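Local coordinates for endo-1,3-beta-glucanase, family GH16 (Zobellia galactanivorans, PDB 4BPZ), which probably hydrolyses internal beta-1,3-glucosidic bonds of glucans such as algal laminarin, here represented by its family GH16 catalytic domain, at residues W115-N120 / C140-I145; F160-L165 / N215-A220. The protein carries 1 engineered substitution. One frame throughout, in Å; residues are numbered along the deposited sequence. Where two conformers were deposited one is given.

How the interactions relate
Interaction 1 pairs strand 110-118 with strand 142-144 in the wall of the glucan cleft; interaction 2 seats the loop 215-220 against strand 155-163, the next neighbour of 142-144 in the same sheet. Their centres lie about 9 Å apart and S142, the engineered serine, joins them through its backbone: S142 O is 2.8 Å from Y218 OH and S142 N is 2.9 Å from H161 O, both probable hydrogen bonds. P217 CG also packs 3.5 Å from G141 CA. Both contacts reach the same GLC of the bound glycan, through W115 and D144 in interaction 1 and through H161 in interaction 2, while the loop packs behind that wall.

Interaction 1. Residues W115-N120 / C140-I145; sequences WTLGAN and CGSIDI. Engineered in segment 140-145: S142 (natural residue Glu). With GLC (alpha-D-glucopyranose), chain C.
W115 carries CG between its backbone N and carbonyl carbon (chi1 58°), while S142, on the neighbouring strand, holds OG anti to its own N (chi1 180°), and the two meet at the indole rim: OG lies in the ring plane, 3.5 Å from CE3. In the conformer described, that hydroxyl donates to the backbone carbonyl of T116, with S142 OG 2.8 Å from T116 O and approaching almost straight in line with the carbonyl. The strands run antiparallel, 177° apart, and D144 is the residue paired with W115. T116 N binds I143 O at 2.8 Å, and beyond the strand 142-144 G118 N reaches G141 O at 3.0 Å. L117 lays CD2 against the thiol of C140, 4.0 Å from SG, on the face that also carries W115, S142 and D144. T116 and I143 lie side by side on the other face, where I143 continues onto F160 and Y218.

The sugar stacks on the indole: GLC C5 sits 3.4 Å above the ring plane of W115, over its centre, a CH-pi arrangement. W115 NE1 is tied to N227, which fixes the rotation of the ring. Alongside, in the conformer given, D144 OD2 accepts from GLC O1 at 2.8 Å. S142 and D144, with E147, occupy the E-x-D-x-x-E signature of GH16 enzymes, whose first glutamate serves in the family as nucleophile; here it has been replaced by the engineered serine. The chemistry thus implies an indole platform under the carbon face of the pyranose, with a carboxylate at its anomeric oxygen.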
loop_
_atom_site.group_PDB
_atom_site.type_symbol
_atom_site.label_atom_id
_atom_site.label_comp_id
_atom_site.label_asym_id
_atom_site.label_seq_id
_atom_site.Cartn_x
_atom_site.Cartn_y
_atom_site.Cartn_z
ATOM N N TRP A 115 -0.304 1.185 -2.239
ATOM C CA TRP A 115 -1.263 2.291 -2.364
ATOM C C TRP A 115 -0.559 3.576 -1.997
ATOM O O TRP A 115 0.618 3.578 -1.665
ATOM C CB TRP A 115 -2.500 2.006 -1.502
ATOM C CG TRP A 115 -2.245 1.797 -0.034
ATOM C CD1 TRP A 115 -1.564 0.792 0.590
ATOM C CD2 TRP A 115 -2.821 2.569 1.035
ATOM N NE1 TRP A 115 -1.668 0.874 1.947
ATOM C CE2 TRP A 115 -2.437 1.956 2.232
ATOM C CE3 TRP A 115 -3.655 3.713 1.089
ATOM C CZ2 TRP A 115 -2.898 2.390 3.510
ATOM C CZ3 TRP A 115 -4.100 4.158 2.311
ATOM C CH2 TRP A 115 -3.741 3.525 3.527
ATOM N N THR A 116 -1.268 4.670 -2.133
ATOM C CA THR A 116 -0.711 6.010 -1.849
ATOM C C THR A 116 -1.653 6.769 -0.924
ATOM O O THR A 116 -2.848 6.547 -0.897
ATOM C CB THR A 116 -0.497 6.845 -3.131
ATOM O OG1 THR A 116 -1.747 7.399 -3.575
ATOM C CG2 THR A 116 0.203 6.089 -4.253
ATOM N N LEU A 117 -1.032 7.716 -0.233
ATOM C CA LEU A 117 -1.757 8.754 0.486
ATOM C C LEU A 117 -1.168 10.095 0.057
ATOM O O LEU A 117 0.061 10.229 -0.110
ATOM C CB LEU A 117 -1.626 8.618 1.999
ATOM C CG LEU A 117 -2.491 7.567 2.689
ATOM C CD1 LEU A 117 -2.073 7.274 4.086
ATOM C CD2 LEU A 117 -3.951 8.000 2.567
ATOM N N GLY A 118 -2.021 11.120 0.014
ATOM C CA GLY A 118 -1.499 12.454 -0.082
ATOM C C GLY A 118 -0.549 12.747 1.048
ATOM O O GLY A 118 -0.787 12.393 2.204
ATOM N N ALA A 119 0.565 13.440 0.679
ATOM C CA ALA A 119 1.576 13.748 1.685
ATOM C C ALA A 119 1.092 14.763 2.721
ATOM O O ALA A 119 1.799 14.913 3.750
ATOM C CB ALA A 119 2.894 14.199 1.068
ATOM N N ASN A 120 -0.046 15.429 2.485
ATOM C CA ASN A 120 -0.704 16.257 3.515
ATOM C C ASN A 120 -1.621 15.453 4.355
ATOM O O ASN A 120 -2.376 16.063 5.175
ATOM C CB ASN A 120 -1.493 17.408 2.817
ATOM C CG ASN A 120 -2.540 16.965 1.847
ATOM O OD1 ASN A 120 -2.740 15.737 1.595
ATOM N ND2 ASN A 120 -3.322 17.902 1.353
ATOM N N CYS A 140 -6.956 14.115 1.840
ATOM C CA CYS A 140 -5.603 14.060 1.289
ATOM C C CYS A 140 -5.556 13.240 0.003
ATOM O O CYS A 140 -4.579 13.348 -0.745
ATOM C CB CYS A 140 -4.673 13.408 2.291
ATOM S SG CYS A 140 -5.193 11.770 2.925
ATOM N N GLY A 141 -6.572 12.431 -0.269
ATOM C CA GLY A 141 -6.584 11.551 -1.401
ATOM C C GLY A 141 -5.823 10.254 -1.157
ATOM O O GLY A 141 -4.835 10.196 -0.382
ATOM N N SER A 142 -6.237 9.245 -1.896
ATOM C CA SER A 142 -5.497 8.022 -1.942
ATOM C C SER A 142 -5.778 7.251 -3.195
ATOM O O SER A 142 -6.883 7.331 -3.764
ATOM C CB SER A 142 -6.136 7.290 -0.860
ATOM O OG SER A 142 -5.540 6.004 -0.729
ATOM N N ILE A 143 -4.740 6.571 -3.683
ATOM C CA ILE A 143 -4.813 5.698 -4.822
ATOM C C ILE A 143 -4.441 4.282 -4.424
ATOM O O ILE A 143 -3.349 4.046 -3.869
ATOM C CB ILE A 143 -3.856 6.123 -5.878
ATOM C CG1 ILE A 143 -4.077 7.598 -6.266
ATOM C CG2 ILE A 143 -3.923 5.230 -7.164
ATOM C CD1 ILE A 143 -3.045 8.196 -7.172
ATOM N N ASP A 144 -5.327 3.323 -4.690
ATOM C CA ASP A 144 -4.942 1.910 -4.507
ATOM C C ASP A 144 -4.326 1.540 -5.821
ATOM O O ASP A 144 -4.937 1.811 -6.895
ATOM C CB ASP A 144 -6.180 1.051 -3.962
ATOM C CG ASP A 144 -6.555 1.599 -2.551
ATOM O OD1 ASP A 144 -5.750 1.022 -1.529
ATOM O OD2 ASP A 144 -7.637 1.909 -2.248
ATOM N N ILE A 145 -3.102 1.046 -5.832
ATOM C CA ILE A 145 -2.505 0.386 -6.998
ATOM C C ILE A 145 -2.826 -1.101 -6.974
ATOM O O ILE A 145 -3.096 -1.691 -8.013
ATOM C CB ILE A 145 -1.012 0.667 -7.021
ATOM C CG1 ILE A 145 -0.768 2.186 -7.002
ATOM C CG2 ILE A 145 -0.398 -0.027 -8.235
ATOM C CD1 ILE A 145 0.706 2.552 -6.958
HETATM C C1 GLC C . -7.641 1.731 0.796
HETATM C C2 GLC C . -8.497 2.039 2.070
HETATM C C3 GLC C . -7.525 2.088 3.258
HETATM C C4 GLC C . -6.752 0.847 3.353
HETATM C C5 GLC C . -5.905 0.829 2.104
HETATM C C6 GLC C . -4.997 -0.375 1.994
HETATM O O1 GLC C . -6.934 2.855 0.317
HETATM O O2 GLC C . -9.157 3.257 1.835
HETATM O O3 GLC C . -8.310 2.302 4.506
HETATM O O4 GLC C . -5.945 0.855 4.547
HETATM O O5 GLC C . -6.796 0.762 0.968
HETATM O O6 GLC C . -5.728 -1.596 1.989
#

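Interaction 2. Residues F160-L165 / N215-A220; sequences FHWSDL and NTPYNA. With GLC (alpha-D-glucopyranose), chain C.
Y218 pushes its phenol into the hollow between F160 and W162, two side chains that leave strand 155-163 on the same side. Y218 CG is set anti to its carbonyl carbon (chi1 -58°), beside the backbone N; from there the ring reaches back to the strand, its edge toward the face of W162. This is a T-shaped pair: the Y218 centroid lies 5.5 Å from that of the five-membered ring of W162, the planes at 65°. CE2 is the atom over the indole, offset toward its rim. At the tip, Y218 OH comes 3.7 Å from F160 CB and lies in the plane of the phenylalanine ring at its edge; its strongest polar partner is the carbonyl of S142.

P217 fills the next hollow, crossing the indole at about a right angle, with CD 3.6 Å from W162 CD1 and also against S163 O. Farther along, in the conformer given, L165 lays CD1 on the T216-P217 peptide, 3.7 Å from T216 C. L165 N clips this end of the loop by binding N215 O at 2.9 Å. T216 OG1 accepts from Y218 N at 2.9 Å, an ST turn that carries the chain through P217 and links the proline and tyrosine bumps.

W162 NE1 donates to D164 OD1 at 2.9 Å, close to the indole plane. An alanine in place of W162 would probably leave that carboxylate oxygen without its N-H partner and open a gap beside P217 CD and Y218 CE2. On the other side of the strand, H161 points away from the loop and has GLC O2 3.3 Å above its ring, over the centre. The chemistry implies a division of labour: packing of Y218 and P217, pinned by the L165 N-N215 O and Y218 OH-S142 O bonds, seats the loop on one side of the strand, while the H161 imidazole faces the sugar on the other.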
loop_
_atom_site.group_PDB
_atom_site.type_symbol
_atom_site.label_atom_id
_atom_site.label_comp_id
_atom_site.label_asym_id
_atom_site.label_seq_id
_atom_site.Cartn_x
_atom_site.Cartn_y
_atom_site.Cartn_z
ATOM N N PHE A 160 -9.900 4.255 -5.797
ATOM C CA PHE A 160 -9.594 5.615 -5.422
ATOM C C PHE A 160 -10.489 6.059 -4.301
ATOM O O PHE A 160 -11.700 5.750 -4.339
ATOM C CB PHE A 160 -9.786 6.534 -6.677
ATOM C CG PHE A 160 -8.889 6.207 -7.815
ATOM C CD1 PHE A 160 -9.160 5.212 -8.749
ATOM C CD2 PHE A 160 -7.644 6.913 -7.945
ATOM C CE1 PHE A 160 -8.266 4.917 -9.774
ATOM C CE2 PHE A 160 -6.796 6.625 -8.969
ATOM C CZ PHE A 160 -7.070 5.630 -9.893
ATOM N N HIS A 161 -9.934 6.790 -3.376
ATOM C CA HIS A 161 -10.702 7.332 -2.224
ATOM C C HIS A 161 -10.336 8.779 -2.059
ATOM O O HIS A 161 -9.121 9.089 -1.911
ATOM C CB HIS A 161 -10.388 6.593 -0.932
ATOM C CG HIS A 161 -10.603 5.117 -0.948
ATOM N ND1 HIS A 161 -9.762 4.171 -1.510
ATOM C CD2 HIS A 161 -11.715 4.428 -0.569
ATOM C CE1 HIS A 161 -10.320 2.954 -1.364
ATOM N NE2 HIS A 161 -11.471 3.112 -0.793
ATOM N N TRP A 162 -11.315 9.687 -2.067
ATOM C CA TRP A 162 -10.995 11.092 -1.957
ATOM C C TRP A 162 -12.219 11.858 -1.615
ATOM O O TRP A 162 -13.356 11.349 -1.679
ATOM C CB TRP A 162 -10.372 11.659 -3.215
ATOM C CG TRP A 162 -11.296 11.924 -4.342
ATOM C CD1 TRP A 162 -11.782 13.208 -4.709
ATOM C CD2 TRP A 162 -11.867 10.988 -5.297
ATOM N NE1 TRP A 162 -12.526 13.084 -5.828
ATOM C CE2 TRP A 162 -12.602 11.782 -6.269
ATOM C CE3 TRP A 162 -11.800 9.619 -5.446
ATOM C CZ2 TRP A 162 -13.363 11.210 -7.285
ATOM C CZ3 TRP A 162 -12.518 9.008 -6.473
ATOM C CH2 TRP A 162 -13.353 9.828 -7.365
ATOM N N SER A 163 -12.065 13.075 -1.146
ATOM C CA SER A 163 -13.169 14.041 -1.154
ATOM C C SER A 163 -12.784 15.182 -2.063
ATOM O O SER A 163 -11.600 15.520 -2.176
ATOM C CB SER A 163 -13.583 14.516 0.235
ATOM O OG SER A 163 -12.512 15.021 0.981
ATOM N N ASP A 164 -13.757 15.682 -2.810
ATOM C CA ASP A 164 -13.543 16.814 -3.700
ATOM C C ASP A 164 -13.016 18.016 -2.899
ATOM O O ASP A 164 -13.423 18.206 -1.744
ATOM C CB ASP A 164 -14.809 17.114 -4.469
ATOM C CG ASP A 164 -14.744 16.535 -5.878
ATOM O OD1 ASP A 164 -14.068 15.473 -6.275
ATOM O OD2 ASP A 164 -15.387 17.246 -6.590
ATOM N N LEU A 165 -12.146 18.819 -3.447
ATOM C CA LEU A 165 -11.607 19.963 -2.693
ATOM C C LEU A 165 -12.661 20.953 -2.328
ATOM O O LEU A 165 -12.538 21.663 -1.344
ATOM C CB LEU A 165 -10.513 20.666 -3.520
ATOM C CG LEU A 165 -9.106 20.234 -3.106
ATOM C CD1 LEU A 165 -9.312 18.789 -3.348
ATOM C CD2 LEU A 165 -7.953 20.772 -3.917
ATOM N N ASN A 215 -10.222 19.775 -8.881
ATOM C CA ASN A 215 -11.079 19.587 -7.749
ATOM C C ASN A 215 -10.769 18.293 -7.009
ATOM O O ASN A 215 -11.514 17.976 -6.097
ATOM C CB ASN A 215 -12.536 19.595 -8.215
ATOM C CG ASN A 215 -13.501 20.115 -7.160
ATOM O OD1 ASN A 215 -14.661 19.768 -7.199
ATOM N ND2 ASN A 215 -13.025 20.889 -6.197
ATOM N N THR A 216 -9.722 17.519 -7.392
ATOM C CA THR A 216 -9.347 16.273 -6.686
ATOM C C THR A 216 -8.024 16.525 -5.908
ATOM O O THR A 216 -7.299 17.383 -6.295
ATOM C CB THR A 216 -8.833 15.128 -7.715
ATOM O OG1 THR A 216 -7.476 15.375 -8.188
ATOM C CG2 THR A 216 -9.672 14.852 -8.775
ATOM N N PRO A 217 -7.694 15.735 -4.903
ATOM C CA PRO A 217 -6.385 15.838 -4.235
ATOM C C PRO A 217 -5.261 15.098 -4.948
ATOM O O PRO A 217 -4.152 14.748 -4.263
ATOM C CB PRO A 217 -6.680 15.283 -2.843
ATOM C CG PRO A 217 -7.837 14.326 -3.092
ATOM C CD PRO A 217 -8.665 14.872 -4.193
ATOM N N TYR A 218 -5.308 14.994 -6.239
ATOM C CA TYR A 218 -4.352 14.217 -7.025
ATOM C C TYR A 218 -3.463 15.114 -7.875
ATOM O O TYR A 218 -3.036 14.773 -8.956
ATOM C CB TYR A 218 -5.043 13.177 -7.894
ATOM C CG TYR A 218 -5.905 12.199 -7.085
ATOM C CD1 TYR A 218 -5.315 11.340 -6.187
ATOM C CD2 TYR A 218 -7.272 12.134 -7.224
ATOM C CE1 TYR A 218 -6.069 10.415 -5.474
ATOM C CE2 TYR A 218 -8.018 11.233 -6.518
ATOM C CZ TYR A 218 -7.458 10.366 -5.653
ATOM O OH TYR A 218 -8.207 9.408 -4.994
ATOM N N ASN A 219 -3.156 16.333 -7.344
ATOM C CA ASN A 219 -2.254 17.297 -8.039
ATOM C C ASN A 219 -1.222 17.833 -7.091
ATOM O O ASN A 219 -0.609 18.892 -7.348
ATOM C CB ASN A 219 -3.062 18.425 -8.710
ATOM C CG ASN A 219 -3.993 17.815 -9.758
ATOM O OD1 ASN A 219 -3.600 17.373 -10.838
ATOM N ND2 ASN A 219 -5.244 17.730 -9.331
ATOM N N ALA A 220 -0.979 17.130 -5.993
ATOM C CA ALA A 220 -0.036 17.500 -4.977
ATOM C C ALA A 220 0.686 16.199 -4.554
ATOM O O ALA A 220 0.245 15.104 -4.907
ATOM C CB ALA A 220 -0.737 18.154 -3.809
HETATM C C1 GLC C . -7.641 1.731 0.796
HETATM C C2 GLC C . -8.497 2.039 2.070
HETATM C C3 GLC C . -7.525 2.088 3.258
HETATM C C4 GLC C . -6.752 0.847 3.353
HETATM C C5 GLC C . -5.905 0.829 2.104
HETATM C C6 GLC C . -4.997 -0.375 1.994
HETATM O O1 GLC C . -6.934 2.855 0.317
HETATM O O2 GLC C . -9.157 3.257 1.835
HETATM O O3 GLC C . -8.310 2.302 4.506
HETATM O O4 GLC C . -5.945 0.855 4.547
HETATM O O5 GLC C . -6.796 0.762 0.968
HETATM O O6 GLC C . -5.728 -1.596 1.989
#